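Local atomic coordinates of Lmo1076 protein (Listeria monocytogenes serovar 1/2a, PDB entry 5JQC), a protein that is a secreted putative autolysin that probably cleaves cell-wall peptidoglycan, this fragment comprising three GW modules of SH3-like fold rather than the enzymatic domain. Residues K21-D26 / L66-T71; A27-A32 / R92-Y97; G40-S45 / T71-W76; N118-E123 / K132-A137; S154-Y159 / W170-A175. All coordinates share one frame; numbering follows the deposited sequence.

Contact 1 of 5, residues K21-D26 / L66-T71; sequences KNVSED and LKEGTT
K21 and E68 form an antiparallel hydrogen-bonded pair between two strands of the SH3-like sheet of the first GW module. K21 N reaches E68 O at 2.9 Å and E68 N reaches K21 O at 2.8 Å. Two residues on, V23 N gives a nearly straight bond to L66 O, coming from above that carbonyl's plane. The short strand axes make 131°. The tightly packed side lies between V23 and E68, whose side chains cross at about a right angle: both V23 methyls, CG1 and CG2, rest 4.0 Å from E68 CG. Beyond CG the E68 chain runs extended to its carboxylate, where OE1 forms a salt bridge with K91 and OE2 a hydrogen bond with Y96. K21, on the same face as E68, is exposed, and its ammonium does not touch the carboxylate. The looser, solvent side is the other face, carrying the non-hydrogen-bonded pair N22 and K67. Their side chains run side by side in the same direction, and the lysine chain bends at its last torsion (chi4 -63°), which turns NZ to N22 OD1 at 3.0 Å, tilted 32° from the amide carbonyl plane.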
# COMPACT_ATOMS: atom_id res chain seq x y z
N LYS A 21 11.72 -23.49 17.75
CA LYS A 21 10.93 -23.36 16.53
C LYS A 21 11.68 -22.53 15.52
O LYS A 21 12.43 -21.61 15.86
CB LYS A 21 9.56 -22.72 16.81
CG LYS A 21 9.63 -21.27 17.27
CD LYS A 21 8.24 -20.72 17.47
CE LYS A 21 8.27 -19.48 18.38
NZ LYS A 21 6.93 -18.81 18.41
N ASN A 22 11.46 -22.87 14.25
CA ASN A 22 11.90 -22.04 13.15
C ASN A 22 10.97 -20.85 13.00
O ASN A 22 9.75 -20.96 13.20
CB ASN A 22 11.89 -22.84 11.84
CG ASN A 22 12.80 -24.03 11.88
OD1 ASN A 22 13.83 -24.01 12.54
ND2 ASN A 22 12.42 -25.09 11.16
N VAL A 23 11.55 -19.71 12.63
CA VAL A 23 10.81 -18.47 12.43
C VAL A 23 11.39 -17.77 11.20
O VAL A 23 12.47 -18.12 10.71
CB VAL A 23 10.87 -17.55 13.67
CG1 VAL A 23 10.19 -18.22 14.85
CG2 VAL A 23 12.30 -17.17 13.99
N SER A 24 10.67 -16.77 10.71
CA SER A 24 11.18 -15.91 9.64
C SER A 24 10.85 -14.47 10.04
O SER A 24 9.70 -14.04 9.96
CB SER A 24 10.60 -16.27 8.27
OG SER A 24 11.14 -15.43 7.26
N GLU A 25 11.87 -13.75 10.50
CA GLU A 25 11.70 -12.39 10.98
C GLU A 25 12.92 -11.57 10.60
O GLU A 25 14.03 -12.09 10.48
CB GLU A 25 11.53 -12.33 12.52
CG GLU A 25 10.38 -13.15 13.11
CD GLU A 25 9.01 -12.61 12.73
OE1 GLU A 25 8.89 -11.40 12.46
OE2 GLU A 25 8.06 -13.42 12.70
N ASP A 26 12.69 -10.28 10.41
CA ASP A 26 13.76 -9.30 10.34
C ASP A 26 13.86 -8.58 11.68
O ASP A 26 12.86 -8.35 12.36
CB ASP A 26 13.52 -8.30 9.21
CG ASP A 26 13.56 -8.95 7.85
OD1 ASP A 26 14.69 -9.22 7.37
OD2 ASP A 26 12.48 -9.23 7.29
N LEU A 66 16.16 -16.79 12.34
CA LEU A 66 15.86 -18.08 11.75
C LEU A 66 15.22 -19.06 12.72
O LEU A 66 14.35 -19.85 12.33
CB LEU A 66 17.13 -18.70 11.18
CG LEU A 66 17.74 -18.18 9.87
CD1 LEU A 66 18.38 -16.82 10.05
CD2 LEU A 66 18.75 -19.19 9.37
N LYS A 67 15.65 -19.07 13.98
CA LYS A 67 15.14 -20.02 14.96
C LYS A 67 15.06 -19.32 16.30
O LYS A 67 15.77 -18.34 16.55
CB LYS A 67 16.02 -21.26 15.11
CG LYS A 67 16.37 -22.04 13.85
CD LYS A 67 17.25 -23.25 14.23
CE LYS A 67 17.80 -23.95 12.98
NZ LYS A 67 16.71 -24.52 12.14
N GLU A 68 14.20 -19.85 17.17
CA GLU A 68 14.17 -19.43 18.57
C GLU A 68 14.14 -20.68 19.43
O GLU A 68 13.53 -21.68 19.05
CB GLU A 68 12.95 -18.57 18.90
CG GLU A 68 12.69 -17.45 17.92
CD GLU A 68 11.76 -16.39 18.49
OE1 GLU A 68 11.24 -16.62 19.60
OE2 GLU A 68 11.56 -15.34 17.82
N GLY A 69 14.77 -20.61 20.60
CA GLY A 69 14.78 -21.70 21.56
C GLY A 69 14.81 -21.17 22.98
O GLY A 69 15.45 -20.14 23.25
N THR A 70 14.12 -21.83 23.90
CA THR A 70 14.04 -21.35 25.26
C THR A 70 14.69 -22.35 26.21
O THR A 70 14.73 -23.55 25.94
CB THR A 70 12.59 -21.09 25.69
OG1 THR A 70 11.87 -22.33 25.78
CG2 THR A 70 11.91 -20.17 24.68
N THR A 71 15.26 -21.82 27.29
CA THR A 71 15.65 -22.61 28.45
C THR A 71 15.15 -21.88 29.68
O THR A 71 14.60 -20.78 29.59
CB THR A 71 17.17 -22.79 28.56
OG1 THR A 71 17.73 -21.61 29.15
CG2 THR A 71 17.81 -23.00 27.21

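Contact 2 of 5, residues A27-A32 / R92-Y97; sequences AKVVKA and RAFVYY. With PEG (di(hydroxyethyl)ether), chain H.
A27 and Y96, a non-hydrogen-bonded pair, meet where A27 CB lies 3.6 Å from Y96 CD1, on the face of the antiparallel ladder that also carries V29 and F94. The V29 and F94 side chains lie side by side and point the same way, with V29 CG2 3.6 Å from F94 CE2. On the face of K28 and V95, V95 CG2 meets CG2 of V30, just past the strand end, at 3.6 Å. K28 runs out from this face, crossing the Y97 side chain obliquely; its CB passes 3.8 Å from Y97 OH, and the chain bends at chi3 (77°), which turns CE out of the extended line. The ammonium then sits among all three oxygens of a bound di(hydroxyethyl)ether, the shortest bond being K28 NZ to PEG O1 at 2.6 Å. Y97 OH, which hydrogen-bonds D62, receives a weak bond from PEG O4. The backbones are joined by reciprocal K28 and V95 bonds and by V30 N to A93 O at 3.0 Å. This pairing adds the short strand 94-96 to strand 19-29 at an edge of the five-stranded SH3-like sheet. The buried F94 ring meets F79 of strand 74-81 edge-to-face and packs on M89 of strand 84-90.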
# COMPACT_ATOMS: atom_id res chain seq x y z
N ALA A 27 15.08 -8.22 12.06
CA ALA A 27 15.26 -7.52 13.32
C ALA A 27 16.53 -6.70 13.24
O ALA A 27 17.41 -6.93 12.40
CB ALA A 27 15.32 -8.49 14.49
N LYS A 28 16.62 -5.73 14.15
CA LYS A 28 17.82 -4.94 14.35
C LYS A 28 18.40 -5.25 15.72
O LYS A 28 17.69 -5.15 16.73
CB LYS A 28 17.53 -3.44 14.24
CG LYS A 28 18.79 -2.61 14.06
CD LYS A 28 18.50 -1.14 13.86
CE LYS A 28 18.14 -0.46 15.17
NZ LYS A 28 17.95 1.01 14.98
N VAL A 29 19.68 -5.64 15.75
CA VAL A 29 20.40 -5.75 17.01
C VAL A 29 20.54 -4.37 17.65
O VAL A 29 21.00 -3.42 17.01
CB VAL A 29 21.78 -6.40 16.77
CG1 VAL A 29 22.54 -6.52 18.06
CG2 VAL A 29 21.62 -7.77 16.11
N VAL A 30 20.15 -4.26 18.91
CA VAL A 30 20.16 -2.98 19.62
C VAL A 30 20.77 -3.18 21.00
O VAL A 30 20.30 -4.04 21.77
CB VAL A 30 18.75 -2.39 19.74
CG1 VAL A 30 18.78 -1.11 20.58
CG2 VAL A 30 18.16 -2.14 18.37
N LYS A 31 21.79 -2.39 21.33
CA LYS A 31 22.39 -2.33 22.67
C LYS A 31 22.68 -3.73 23.19
O LYS A 31 22.24 -4.13 24.27
CB LYS A 31 21.49 -1.56 23.64
N ALA A 32 23.44 -4.48 22.39
CA ALA A 32 23.73 -5.88 22.67
C ALA A 32 25.17 -6.10 23.12
O ALA A 32 25.73 -7.17 22.92
CB ALA A 32 23.44 -6.74 21.44
N ARG A 92 16.43 -10.73 23.79
CA ARG A 92 16.33 -9.35 24.27
C ARG A 92 17.34 -8.44 23.58
O ARG A 92 17.15 -7.22 23.55
CB ARG A 92 16.53 -9.29 25.79
CG ARG A 92 15.35 -9.81 26.62
CD ARG A 92 15.71 -9.81 28.12
NE ARG A 92 16.85 -10.69 28.36
CZ ARG A 92 17.62 -10.67 29.45
NH1 ARG A 92 17.40 -9.80 30.44
NH2 ARG A 92 18.64 -11.52 29.53
N ALA A 93 18.41 -8.99 23.02
CA ALA A 93 19.36 -8.17 22.28
C ALA A 93 18.81 -7.63 20.95
O ALA A 93 19.53 -6.90 20.27
CB ALA A 93 20.64 -8.97 22.03
N PHE A 94 17.56 -7.95 20.57
CA PHE A 94 17.05 -7.62 19.24
C PHE A 94 15.74 -6.83 19.31
O PHE A 94 14.93 -7.04 20.21
CB PHE A 94 16.78 -8.88 18.38
CG PHE A 94 17.94 -9.82 18.25
CD1 PHE A 94 18.23 -10.74 19.25
CD2 PHE A 94 18.71 -9.83 17.09
CE1 PHE A 94 19.29 -11.62 19.10
CE2 PHE A 94 19.77 -10.71 16.94
CZ PHE A 94 20.06 -11.60 17.94
N VAL A 95 15.53 -5.97 18.30
CA VAL A 95 14.23 -5.33 18.04
C VAL A 95 13.68 -5.87 16.72
O VAL A 95 14.24 -5.60 15.64
CB VAL A 95 14.35 -3.80 17.98
CG1 VAL A 95 13.00 -3.19 17.70
CG2 VAL A 95 14.89 -3.26 19.31
N TYR A 96 12.59 -6.64 16.79
CA TYR A 96 11.99 -7.21 15.59
C TYR A 96 11.23 -6.15 14.82
O TYR A 96 10.51 -5.33 15.41
CB TYR A 96 11.03 -8.35 15.94
CG TYR A 96 11.66 -9.66 16.37
CD1 TYR A 96 12.94 -9.70 16.92
CD2 TYR A 96 10.96 -10.85 16.23
CE1 TYR A 96 13.50 -10.89 17.32
CE2 TYR A 96 11.52 -12.06 16.62
CZ TYR A 96 12.79 -12.08 17.16
OH TYR A 96 13.35 -13.27 17.56
N TYR A 97 11.38 -6.17 13.49
CA TYR A 97 10.56 -5.33 12.64
C TYR A 97 9.17 -5.95 12.48
O TYR A 97 9.05 -7.15 12.26
CB TYR A 97 11.19 -5.15 11.27
CG TYR A 97 12.43 -4.29 11.25
CD1 TYR A 97 12.35 -2.91 11.36
CD2 TYR A 97 13.68 -4.86 11.08
CE1 TYR A 97 13.49 -2.12 11.32
CE2 TYR A 97 14.82 -4.08 11.03
CZ TYR A 97 14.72 -2.72 11.15
OH TYR A 97 15.87 -1.96 11.12
C1 PEG H . 15.81 1.33 17.86
O1 PEG H . 17.08 1.71 17.32
C2 PEG H . 15.07 0.40 16.91
O2 PEG H . 15.04 0.96 15.59
C3 PEG H . 14.40 0.14 14.61
C4 PEG H . 14.32 0.89 13.28
O4 PEG H . 15.63 1.05 12.72

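Contact 3 of 5, residues G40-S45 / T71-W76; sequences GIYNTS and TSRGTW
Y42 CG stands anti to the backbone N (chi1 173°) and W76 CG anti to its carbonyl carbon (chi1 -82°), and with these torsions the two side chains lie side by side, pointing the same way. The contact is made mainly by Y42 CB, which sits over one face of the indole, 3.3 Å from W76 CE2 and 3.6 Å from the centroid of the five-membered ring, a CH-pi contact. The tyrosine ring itself continues past the six-membered ring, with planes 32° apart and Y42 CD2 3.7 Å from W76 CZ2. N43 CB covers the centre of one face of the Y42 ring, while R73 CD approaches its edge. Farther along, I41 CG2 touches T71 CG2 at 3.6 Å as the two side chains slide past each other in opposite directions. No direct hydrogen bond links the segments; one water spans them, donating to Y42 O and accepting from T71 OG1. Each segment contains a turn with a side-chain bond of its own. In the type II turn 41-44, T44 OG1 donates to I41 O at 2.6 Å, in the carbonyl plane. In the type I turn 71-74, T71 OG1 accepts from R73 N at 3.0 Å, an ST turn. D15 OD2 accepts a hydrogen bond from N43 ND2 and forms a salt bridge with R73 NE. In the first GW module, of SH3-like fold, the contact sets the long loop between strands 36-37 and 53-54 against the hairpin turn linking strands 62-71 and 74-81, with W88 of strand 84-90 packed against both I41 and W76.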
# COMPACT_ATOMS: atom_id res chain seq x y z
N GLY A 40 25.29 -22.33 19.98
CA GLY A 40 23.97 -22.89 20.19
C GLY A 40 23.23 -22.11 21.24
O GLY A 40 23.75 -21.13 21.78
N ILE A 41 21.99 -22.52 21.53
CA ILE A 41 21.25 -21.94 22.64
C ILE A 41 22.13 -22.00 23.88
O ILE A 41 22.67 -23.06 24.22
CB ILE A 41 19.93 -22.70 22.85
CG1 ILE A 41 19.06 -22.61 21.59
CG2 ILE A 41 19.18 -22.15 24.04
CD1 ILE A 41 17.97 -23.66 21.55
N TYR A 42 22.25 -20.87 24.57
CA TYR A 42 23.24 -20.74 25.64
C TYR A 42 23.14 -21.85 26.68
O TYR A 42 22.05 -22.23 27.12
CB TYR A 42 23.08 -19.39 26.31
CG TYR A 42 23.95 -19.20 27.53
CD1 TYR A 42 25.33 -19.14 27.42
CD2 TYR A 42 23.38 -19.05 28.79
CE1 TYR A 42 26.13 -18.95 28.53
CE2 TYR A 42 24.16 -18.86 29.92
CZ TYR A 42 25.54 -18.81 29.78
OH TYR A 42 26.33 -18.62 30.90
N ASN A 43 24.31 -22.40 27.03
CA ASN A 43 24.47 -23.31 28.17
C ASN A 43 23.64 -24.59 28.02
O ASN A 43 23.13 -25.14 29.00
CB ASN A 43 24.16 -22.62 29.50
CG ASN A 43 24.69 -23.41 30.68
OD1 ASN A 43 25.74 -24.03 30.58
ND2 ASN A 43 23.94 -23.42 31.79
N THR A 44 23.51 -25.06 26.78
CA THR A 44 22.87 -26.34 26.50
C THR A 44 23.87 -27.45 26.20
O THR A 44 23.50 -28.63 26.22
CB THR A 44 21.89 -26.18 25.33
OG1 THR A 44 22.60 -25.65 24.20
CG2 THR A 44 20.79 -25.20 25.71
N SER A 45 25.13 -27.09 25.93
CA SER A 45 26.21 -28.05 25.73
C SER A 45 27.53 -27.35 26.07
O SER A 45 27.56 -26.15 26.36
CB SER A 45 26.24 -28.58 24.30
OG SER A 45 26.53 -27.52 23.40
N THR A 71 15.26 -21.82 27.29
CA THR A 71 15.65 -22.61 28.45
C THR A 71 15.15 -21.88 29.68
O THR A 71 14.60 -20.78 29.59
CB THR A 71 17.17 -22.79 28.56
OG1 THR A 71 17.73 -21.61 29.15
CG2 THR A 71 17.81 -23.00 27.21
N SER A 72 15.39 -22.47 30.85
CA SER A 72 15.05 -21.81 32.11
C SER A 72 15.66 -20.41 32.25
O SER A 72 15.15 -19.60 33.04
CB SER A 72 15.50 -22.72 33.25
OG SER A 72 15.09 -22.21 34.50
N ARG A 73 16.72 -20.09 31.51
CA ARG A 73 17.35 -18.79 31.69
C ARG A 73 16.87 -17.73 30.71
O ARG A 73 17.19 -16.55 30.92
CB ARG A 73 18.87 -18.92 31.58
CG ARG A 73 19.49 -19.75 32.68
CD ARG A 73 20.97 -19.97 32.39
NE ARG A 73 21.56 -20.90 33.35
CZ ARG A 73 22.04 -20.53 34.54
NH1 ARG A 73 22.55 -21.43 35.36
NH2 ARG A 73 22.01 -19.26 34.90
N GLY A 74 16.14 -18.08 29.65
CA GLY A 74 15.64 -17.09 28.71
C GLY A 74 15.41 -17.70 27.34
O GLY A 74 15.38 -18.92 27.19
N THR A 75 15.26 -16.82 26.34
CA THR A 75 15.04 -17.20 24.95
C THR A 75 16.24 -16.78 24.12
O THR A 75 16.65 -15.61 24.18
CB THR A 75 13.77 -16.56 24.38
OG1 THR A 75 12.64 -17.07 25.09
CG2 THR A 75 13.62 -16.89 22.90
N TRP A 76 16.81 -17.72 23.38
CA TRP A 76 17.91 -17.45 22.46
C TRP A 76 17.43 -17.63 21.02
O TRP A 76 16.67 -18.56 20.73
CB TRP A 76 19.11 -18.38 22.76
CG TRP A 76 19.91 -17.82 23.89
CD1 TRP A 76 21.03 -17.05 23.80
CD2 TRP A 76 19.61 -17.92 25.29
NE1 TRP A 76 21.46 -16.67 25.04
CE2 TRP A 76 20.60 -17.20 25.98
CE3 TRP A 76 18.61 -18.56 26.02
CZ2 TRP A 76 20.63 -17.11 27.37
CZ3 TRP A 76 18.63 -18.47 27.40
CH2 TRP A 76 19.64 -17.74 28.06
O HOH W 1 20.21 -21.47 29.22

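Contact 4 of 5, residues N118-E123 / K132-A137; sequences NGLWSE and KLATTA
L120 O is the acceptor at a classic beta bulge: L133 N donates to it at 2.7 Å, and A134 N adds a weak bond, both residues facing the single L120. In return L120 N donates to A134 O at 3.2 Å. Beyond the strand, A137 N meets N118 O at 2.9 Å, nearly in line with the C=O bond, though the hydrogen bond is bent at the hydrogen (140°). G119 CA passes 3.2 Å from T135 O in a CA-H...O contact. Outward from this ladder, W121 and K132 form the non-hydrogen-bonded pair. The lysine chain, extended beyond CG, runs over one face of the indole: K132 CB lies 4.1 Å from the centroid of the six-membered ring, a CH-pi contact, and K132 CD and CE continue past W121 CZ2 as far as G119 CA. On the other face L120 is the main apolar group, with CB 4.0 Å from A137 CB and CG 4.1 Å from L133 CB. L133 CD2 also reaches S122 CB, whose OG is bonded to K131 N. The two segments form the small hairpin of strands 120-121 and 132-134 in the second GW module, lying against strand 166-172: W121 bonds W170 through the backbone, L120 packs on I168, and N118 and A137 pack on L171.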
# COMPACT_ATOMS: atom_id res chain seq x y z
N ASN A 118 0.99 13.98 4.34
CA ASN A 118 1.41 12.61 4.61
C ASN A 118 2.88 12.47 4.22
O ASN A 118 3.32 13.01 3.21
CB ASN A 118 0.60 11.57 3.82
CG ASN A 118 -0.77 11.36 4.40
OD1 ASN A 118 -0.92 10.67 5.42
ND2 ASN A 118 -1.78 11.98 3.79
N GLY A 119 3.61 11.70 5.02
CA GLY A 119 4.98 11.39 4.67
C GLY A 119 5.06 10.43 3.50
O GLY A 119 4.09 9.80 3.09
N LEU A 120 6.26 10.31 2.96
CA LEU A 120 6.48 9.56 1.73
C LEU A 120 7.56 8.53 2.00
O LEU A 120 8.69 8.89 2.34
CB LEU A 120 6.87 10.49 0.59
CG LEU A 120 7.34 9.82 -0.70
CD1 LEU A 120 6.33 8.77 -1.20
CD2 LEU A 120 7.56 10.87 -1.78
N TRP A 121 7.23 7.25 1.82
CA TRP A 121 8.04 6.18 2.36
C TRP A 121 8.51 5.25 1.26
O TRP A 121 7.86 5.12 0.21
CB TRP A 121 7.26 5.36 3.39
CG TRP A 121 6.80 6.17 4.58
CD1 TRP A 121 5.66 6.91 4.68
CD2 TRP A 121 7.48 6.31 5.83
NE1 TRP A 121 5.59 7.51 5.92
CE2 TRP A 121 6.70 7.15 6.64
CE3 TRP A 121 8.69 5.81 6.34
CZ2 TRP A 121 7.07 7.50 7.94
CZ3 TRP A 121 9.05 6.16 7.62
CH2 TRP A 121 8.25 6.99 8.41
N SER A 122 9.64 4.58 1.52
CA SER A 122 10.17 3.58 0.59
C SER A 122 9.61 2.18 0.83
O SER A 122 9.70 1.32 -0.06
CB SER A 122 11.70 3.53 0.67
OG SER A 122 12.13 3.01 1.92
N GLU A 123 9.07 1.92 2.01
CA GLU A 123 8.29 0.72 2.27
C GLU A 123 7.13 1.11 3.17
O GLU A 123 7.09 2.23 3.70
CB GLU A 123 9.12 -0.39 2.93
CG GLU A 123 10.44 -0.69 2.25
CD GLU A 123 10.27 -1.57 1.04
OE1 GLU A 123 9.16 -2.11 0.86
OE2 GLU A 123 11.26 -1.71 0.29
N LYS A 132 11.93 7.17 5.21
CA LYS A 132 11.11 8.33 4.84
C LYS A 132 11.85 9.12 3.77
O LYS A 132 12.85 9.78 4.07
CB LYS A 132 10.83 9.21 6.05
CG LYS A 132 9.64 10.13 5.89
CD LYS A 132 9.30 10.76 7.23
CE LYS A 132 7.92 11.39 7.25
NZ LYS A 132 7.55 11.71 8.67
N LEU A 133 11.33 9.07 2.54
CA LEU A 133 11.93 9.76 1.39
C LEU A 133 11.72 11.26 1.44
O LEU A 133 12.59 12.03 1.01
CB LEU A 133 11.36 9.21 0.09
CG LEU A 133 11.45 7.70 0.03
CD1 LEU A 133 10.86 7.17 -1.27
CD2 LEU A 133 12.91 7.30 0.17
N ALA A 134 10.57 11.71 1.92
CA ALA A 134 10.33 13.14 2.02
C ALA A 134 9.37 13.36 3.17
O ALA A 134 8.57 12.49 3.50
CB ALA A 134 9.78 13.73 0.72
N THR A 135 9.50 14.53 3.80
CA THR A 135 8.67 14.81 4.96
C THR A 135 7.19 14.77 4.60
O THR A 135 6.37 14.23 5.35
CB THR A 135 9.06 16.16 5.56
OG1 THR A 135 10.38 16.05 6.08
CG2 THR A 135 8.10 16.54 6.68
N THR A 136 6.85 15.32 3.44
CA THR A 136 5.55 15.11 2.83
C THR A 136 5.75 14.56 1.43
O THR A 136 6.87 14.52 0.91
CB THR A 136 4.72 16.40 2.77
OG1 THR A 136 5.29 17.28 1.80
CG2 THR A 136 4.74 17.09 4.14
N ALA A 137 4.66 14.09 0.84
CA ALA A 137 4.63 13.84 -0.59
C ALA A 137 4.06 15.03 -1.34
O ALA A 137 3.39 14.85 -2.36
CB ALA A 137 3.83 12.57 -0.90

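Contact 5 of 5, residues S154-Y159 / W170-A175; sequences SGRTYY and WLDARA. With SO4 (sulfate ion), chain E.
Y159, A173 and Y158 have the most surface buried between segments 154-159 and 170-175, in a hairpin of the second GW module. A173 CB sits over one face of the Y159 ring, 3.6 Å from its centroid and 15° off the normal, a CH-pi contact; F176 meets the same tyrosine edge-to-face. The alanine is held there by its backbone, A173 N donating to T157 O at 2.9 Å. Y159 and L171 form the hydrogen-bonded pair of this antiparallel hairpin, with bonds in both directions. Y158 and D172 form a non-hydrogen-bonded pair on the other face; Y158 CD1 is 3.7 Å from D172 CA, and the ring and carboxylate planes stand 73° apart. Y158 O lies at the edge of the W170 indole, near its plane, 3.3 Å from CZ3. D172 turns CG anti to its backbone N (chi1 -169°), and its carboxylate organises the start of the 3-10 turn 173-175: OD1 accepts from R174 N, an Asx turn, and R174 grips the group side-on, NE to OD1 at 2.9 Å and NH2 to OD2 at 2.7 Å, a salt bridge. One water joins T157 N to D172 OD1 and another links Y158 OH to D172 OD2. R174 also meets a sulfate, NH2 reaching O1 at 2.9 Å, and the same O1 lies over one face of the R156 guanidinium. D172 thus fixes the guanidinium of R174, probably offsetting its charge; the two guanidinium groups around one sulfate are consistent with a site that could accept an anion, though the sulfate probably comes from the crystallisation liquor.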
# COMPACT_ATOMS: atom_id res chain seq x y z
N SER A 154 -0.62 -1.09 11.63
CA SER A 154 -1.17 -0.22 12.66
C SER A 154 -2.56 0.27 12.30
O SER A 154 -3.00 1.33 12.74
CB SER A 154 -0.23 0.95 12.96
OG SER A 154 0.95 0.46 13.56
N GLY A 155 -3.28 -0.54 11.52
CA GLY A 155 -4.62 -0.18 11.11
C GLY A 155 -4.70 0.82 9.98
O GLY A 155 -5.81 1.25 9.64
N ARG A 156 -3.57 1.19 9.37
CA ARG A 156 -3.57 2.10 8.23
C ARG A 156 -3.15 1.37 6.96
O ARG A 156 -2.30 0.47 6.99
CB ARG A 156 -2.66 3.30 8.48
CG ARG A 156 -3.10 4.20 9.60
CD ARG A 156 -1.96 4.31 10.63
NE ARG A 156 -2.41 4.60 11.99
CZ ARG A 156 -1.65 5.17 12.93
NH1 ARG A 156 -2.14 5.40 14.14
NH2 ARG A 156 -0.41 5.55 12.64
N THR A 157 -3.74 1.77 5.84
CA THR A 157 -3.43 1.21 4.53
C THR A 157 -2.51 2.17 3.77
O THR A 157 -2.76 3.38 3.75
CB THR A 157 -4.71 0.96 3.74
OG1 THR A 157 -5.62 0.22 4.55
CG2 THR A 157 -4.42 0.17 2.48
N TYR A 158 -1.47 1.61 3.17
CA TYR A 158 -0.47 2.36 2.42
C TYR A 158 -0.43 1.85 0.99
O TYR A 158 -0.28 0.65 0.76
CB TYR A 158 0.90 2.20 3.06
CG TYR A 158 0.96 2.85 4.42
CD1 TYR A 158 1.18 4.21 4.54
CD2 TYR A 158 0.77 2.11 5.58
CE1 TYR A 158 1.23 4.83 5.76
CE2 TYR A 158 0.81 2.72 6.83
CZ TYR A 158 1.04 4.09 6.90
OH TYR A 158 1.09 4.73 8.12
N TYR A 159 -0.54 2.76 0.03
CA TYR A 159 -0.48 2.42 -1.39
C TYR A 159 0.92 2.66 -1.92
O TYR A 159 1.50 3.72 -1.68
CB TYR A 159 -1.44 3.27 -2.21
CG TYR A 159 -2.86 2.88 -2.09
CD1 TYR A 159 -3.22 1.62 -1.66
CD2 TYR A 159 -3.85 3.78 -2.41
CE1 TYR A 159 -4.56 1.27 -1.55
CE2 TYR A 159 -5.17 3.46 -2.32
CZ TYR A 159 -5.53 2.20 -1.89
OH TYR A 159 -6.87 1.88 -1.80
N TRP A 170 5.59 4.78 -1.16
CA TRP A 170 4.40 4.39 -0.45
C TRP A 170 3.77 5.59 0.23
O TRP A 170 4.46 6.42 0.85
CB TRP A 170 4.70 3.31 0.59
CG TRP A 170 5.14 1.98 0.01
CD1 TRP A 170 6.38 1.64 -0.47
CD2 TRP A 170 4.34 0.79 -0.11
NE1 TRP A 170 6.40 0.34 -0.88
CE2 TRP A 170 5.16 -0.21 -0.67
CE3 TRP A 170 3.01 0.48 0.21
CZ2 TRP A 170 4.70 -1.50 -0.92
CZ3 TRP A 170 2.56 -0.80 -0.05
CH2 TRP A 170 3.40 -1.77 -0.60
N LEU A 171 2.45 5.68 0.14
CA LEU A 171 1.73 6.83 0.65
C LEU A 171 0.42 6.33 1.22
O LEU A 171 -0.18 5.39 0.70
CB LEU A 171 1.51 7.85 -0.48
CG LEU A 171 0.78 9.15 -0.16
CD1 LEU A 171 1.58 9.93 0.85
CD2 LEU A 171 0.55 9.98 -1.43
N ASP A 172 -0.02 6.94 2.31
CA ASP A 172 -1.25 6.50 2.94
C ASP A 172 -2.41 6.59 1.94
O ASP A 172 -2.57 7.59 1.24
CB ASP A 172 -1.53 7.33 4.20
CG ASP A 172 -2.65 6.77 5.07
OD1 ASP A 172 -3.82 6.77 4.61
OD2 ASP A 172 -2.38 6.40 6.24
N ALA A 173 -3.18 5.51 1.85
CA ALA A 173 -4.31 5.45 0.92
C ALA A 173 -5.29 6.61 1.08
O ALA A 173 -5.99 6.94 0.12
CB ALA A 173 -5.04 4.13 1.11
N ARG A 174 -5.36 7.20 2.28
CA ARG A 174 -6.22 8.37 2.50
C ARG A 174 -5.77 9.59 1.73
O ARG A 174 -6.55 10.55 1.60
CB ARG A 174 -6.29 8.70 3.98
CG ARG A 174 -7.09 7.75 4.80
CD ARG A 174 -6.89 8.04 6.28
NE ARG A 174 -5.54 7.70 6.72
CZ ARG A 174 -5.11 7.82 7.97
NH1 ARG A 174 -5.92 8.30 8.90
NH2 ARG A 174 -3.86 7.48 8.29
N ALA A 175 -4.53 9.58 1.21
CA ALA A 175 -4.01 10.67 0.40
C ALA A 175 -4.49 10.63 -1.05
O ALA A 175 -4.31 11.63 -1.76
CB ALA A 175 -2.48 10.63 0.42
S SO4 E . -3.58 8.62 11.80
O1 SO4 E . -3.68 7.29 11.22
O2 SO4 E . -2.67 9.45 11.00
O3 SO4 E . -4.91 9.27 11.78
O4 SO4 E . -3.09 8.55 13.18
O HOH W 2 -5.10 4.43 5.77
O HOH W 3 -0.63 7.21 7.76

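Overall arrangement
Strand 19-29 opens the first GW module and enters two contacts in turn: contact 1 pairs its earlier half with 66-71, and contact 2 pairs its end with 92-97, closing the longer loop. These two cross along the chain and touch through E68 and Y96. Contact 3 lies wholly between the segments of contact 2, crosses contact 1, shares T71 with it, and brings in the loop after strand 36-37. The chain then enters the second module, where contacts 4 and 5 each close a short hairpin in series; they meet at W121 and W170. The two groups do not touch, contacts 2 and 4 being about 9 Å apart at their nearest atoms.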